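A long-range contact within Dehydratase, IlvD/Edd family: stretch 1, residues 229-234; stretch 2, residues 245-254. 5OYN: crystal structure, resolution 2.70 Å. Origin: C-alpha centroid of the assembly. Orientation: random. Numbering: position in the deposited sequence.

Stretch 1 (229-234) SLTGCA
Stretch 2 245-254: QMAYKTGQRI

No direct hydrogen bond joins these two stretches; the polar link between them is a single water. Water 1 accepts from Leu 230 N at 3.0 Å and donates to Thr 250 OG1 at 3.0 Å, so it ties a loop amide to a helix hydroxyl. That hydroxyl is itself a donor, with Thr 250 OG1 reaching Met 246 O at 2.9 Å. Its chi1 of -60° (m) folds it back over the preceding helical turn, where it serves carbonyl and water together. A threonine hydroxyl, able to give one hydrogen bond and accept another, suits this place.

Residues 245-254 form continuous helix, with phi near -60 to -75° and psi between -26° and -54°. Its ladder includes Thr 250 N to Met 246 O at 2.9 Å and Arg 253 N to Lys 249 O at 2.9 Å. Residues 229-234 have no regular secondary structure, but Leu 230 to Cys 233 make a type II beta turn, closed by Cys 233 N to Leu 230 O at 3.1 Å. The central residues have phi/psi of -65/131° at Thr 231 and 89/0° at Gly 232. At Gly 232 a CB would be jammed against the carbonyl O of Thr 231, which by itself calls for glycine.

Register is set by two CA pairs: Leu 230 CA lies 7.0 Å from Thr 250 CA, and Cys 233 CA lies 6.7 Å from Met 246 CA. The loop therefore advances as the helix numbering falls, and the two run in opposite senses along the contact.

The rest of the contact is van der Waals packing, largely between apolar groups, with 279 Å² buried over both sides. Leu 230 and Met 246 contribute most, 95 and 83 Å², and both direct CA-to-CB toward the partner. Leu 230 takes chi1 -64° (m) and chi2 -178° (t), a branched shape that spans several helix residues. Its CB meets Met 246 SD at 3.8 Å, its CD1 lies 3.8 Å from both Lys 249 C and Thr 250 N, and its CD2 lies 3.8 Å from Arg 253 CG.

Met 246 is bent rather than extended, with chi1 169° (t), chi2 74° (p) and chi3 56° (p). This brings its CE against the turn backbone, 3.7 Å from Thr 231 O and 4.0 Å from Gly 232 C. Farther back along the same side chain, Met 246 CG packs against Cys 233 SG at 3.8 Å. Cys 233 is buried; its CA-to-CB bond points sideways, and chi1 -173° (t) places SG against Met 246 CG.

Two long polar side chains lend their aliphatic parts. Lys 249 points CA-to-CB toward the loop, placing its CB 4.0 Å from Leu 230 CD1, but its end leads away. Arg 253, with chi1 -175° (t) and chi2 52° (p), offers CG to Leu 230 CD2 while its NE and NH2 are hydrogen-bonded elsewhere in the structure. Thr 231 aims its CB away, so its approach to the helix is through backbone.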

# COMPACT_ATOMS: atom_id res chain seq x y z
N SER A 229 -25.52 7.97 7.44
CA SER A 229 -24.49 8.24 6.46
C SER A 229 -24.88 9.47 5.67
O SER A 229 -26.04 9.91 5.72
CB SER A 229 -24.29 7.05 5.52
OG SER A 229 -25.43 6.88 4.72
N LEU A 230 -23.92 10.04 4.95
CA LEU A 230 -24.17 11.27 4.21
C LEU A 230 -25.13 11.01 3.06
O LEU A 230 -25.30 9.89 2.59
CB LEU A 230 -22.87 11.87 3.69
CG LEU A 230 -21.84 12.35 4.73
CD1 LEU A 230 -20.64 12.95 4.04
CD2 LEU A 230 -22.45 13.34 5.74
N THR A 231 -25.80 12.07 2.62
CA THR A 231 -26.81 11.91 1.59
C THR A 231 -26.14 11.43 0.30
O THR A 231 -25.13 11.99 -0.13
CB THR A 231 -27.56 13.22 1.34
OG1 THR A 231 -27.95 13.80 2.59
CG2 THR A 231 -28.79 12.98 0.53
N GLY A 232 -26.71 10.38 -0.29
CA GLY A 232 -26.21 9.82 -1.52
C GLY A 232 -25.17 8.75 -1.35
O GLY A 232 -24.72 8.18 -2.34
N CYS A 233 -24.80 8.43 -0.10
CA CYS A 233 -23.71 7.51 0.16
C CYS A 233 -24.02 6.08 -0.28
O CYS A 233 -23.15 5.39 -0.82
CB CYS A 233 -23.38 7.55 1.65
SG CYS A 233 -21.93 6.62 2.12
N ALA A 234 -25.24 5.61 -0.04
CA ALA A 234 -25.51 4.18 -0.15
C ALA A 234 -25.24 3.64 -1.55
O ALA A 234 -24.62 2.58 -1.70
CB ALA A 234 -26.96 3.89 0.25
N GLN A 245 -14.58 10.40 -3.33
CA GLN A 245 -14.96 11.71 -2.85
C GLN A 245 -15.87 11.60 -1.63
O GLN A 245 -15.68 12.30 -0.63
CB GLN A 245 -15.64 12.49 -3.96
CG GLN A 245 -14.64 12.96 -4.95
CD GLN A 245 -15.28 13.42 -6.21
OE1 GLN A 245 -16.42 13.08 -6.50
NE2 GLN A 245 -14.54 14.21 -6.99
N MET A 246 -16.86 10.71 -1.69
CA MET A 246 -17.73 10.53 -0.55
C MET A 246 -16.94 10.05 0.65
O MET A 246 -17.22 10.45 1.79
CB MET A 246 -18.84 9.54 -0.90
CG MET A 246 -19.65 9.08 0.29
SD MET A 246 -20.77 10.40 0.83
CE MET A 246 -21.71 10.73 -0.66
N ALA A 247 -15.93 9.21 0.43
CA ALA A 247 -15.14 8.72 1.55
C ALA A 247 -14.39 9.87 2.22
O ALA A 247 -14.29 9.91 3.45
CB ALA A 247 -14.17 7.64 1.08
N TYR A 248 -13.90 10.82 1.43
CA TYR A 248 -13.27 12.01 1.98
C TYR A 248 -14.25 12.82 2.82
O TYR A 248 -13.97 13.13 3.99
CB TYR A 248 -12.70 12.87 0.85
CG TYR A 248 -12.09 14.17 1.29
CD1 TYR A 248 -10.80 14.22 1.85
CD2 TYR A 248 -12.77 15.36 1.13
CE1 TYR A 248 -10.23 15.42 2.25
CE2 TYR A 248 -12.21 16.56 1.52
CZ TYR A 248 -10.94 16.59 2.07
OH TYR A 248 -10.41 17.79 2.46
N LYS A 249 -15.41 13.17 2.25
CA LYS A 249 -16.36 14.00 2.98
C LYS A 249 -16.85 13.31 4.24
O LYS A 249 -17.09 13.97 5.26
CB LYS A 249 -17.51 14.40 2.07
CG LYS A 249 -17.13 15.61 1.21
CD LYS A 249 -17.78 15.56 -0.17
CE LYS A 249 -17.19 16.64 -1.09
NZ LYS A 249 -17.35 16.34 -2.58
N THR A 250 -16.96 11.98 4.22
CA THR A 250 -17.30 11.27 5.44
C THR A 250 -16.22 11.43 6.49
O THR A 250 -16.51 11.55 7.69
CB THR A 250 -17.56 9.80 5.14
OG1 THR A 250 -18.65 9.69 4.21
CG2 THR A 250 -17.91 9.07 6.41
N GLY A 251 -14.96 11.48 6.07
CA GLY A 251 -13.88 11.68 7.03
C GLY A 251 -13.90 13.07 7.64
O GLY A 251 -13.67 13.24 8.84
N GLN A 252 -14.18 14.08 6.82
CA GLN A 252 -14.43 15.43 7.33
C GLN A 252 -15.58 15.44 8.33
O GLN A 252 -15.48 16.02 9.42
CB GLN A 252 -14.73 16.36 6.17
CG GLN A 252 -13.56 17.17 5.75
CD GLN A 252 -13.84 17.94 4.50
OE1 GLN A 252 -14.78 17.62 3.77
NE2 GLN A 252 -13.05 18.97 4.25
N ARG A 253 -16.70 14.81 7.97
CA ARG A 253 -17.90 14.94 8.78
C ARG A 253 -17.74 14.27 10.15
O ARG A 253 -18.38 14.70 11.11
CB ARG A 253 -19.09 14.36 8.04
CG ARG A 253 -20.40 14.54 8.76
CD ARG A 253 -20.60 16.00 9.13
NE ARG A 253 -21.77 16.18 9.98
CZ ARG A 253 -22.14 17.34 10.51
NH1 ARG A 253 -21.42 18.43 10.29
NH2 ARG A 253 -23.22 17.40 11.27
N ILE A 254 -16.92 13.23 10.25
CA ILE A 254 -16.93 12.47 11.50
C ILE A 254 -16.25 13.24 12.60
O ILE A 254 -16.55 13.04 13.78
CB ILE A 254 -16.30 11.07 11.31
CG1 ILE A 254 -16.56 10.17 12.53
CG2 ILE A 254 -14.81 11.17 11.05
CD1 ILE A 254 -17.94 10.23 13.12
O HOH W 1 -21.37 8.50 4.86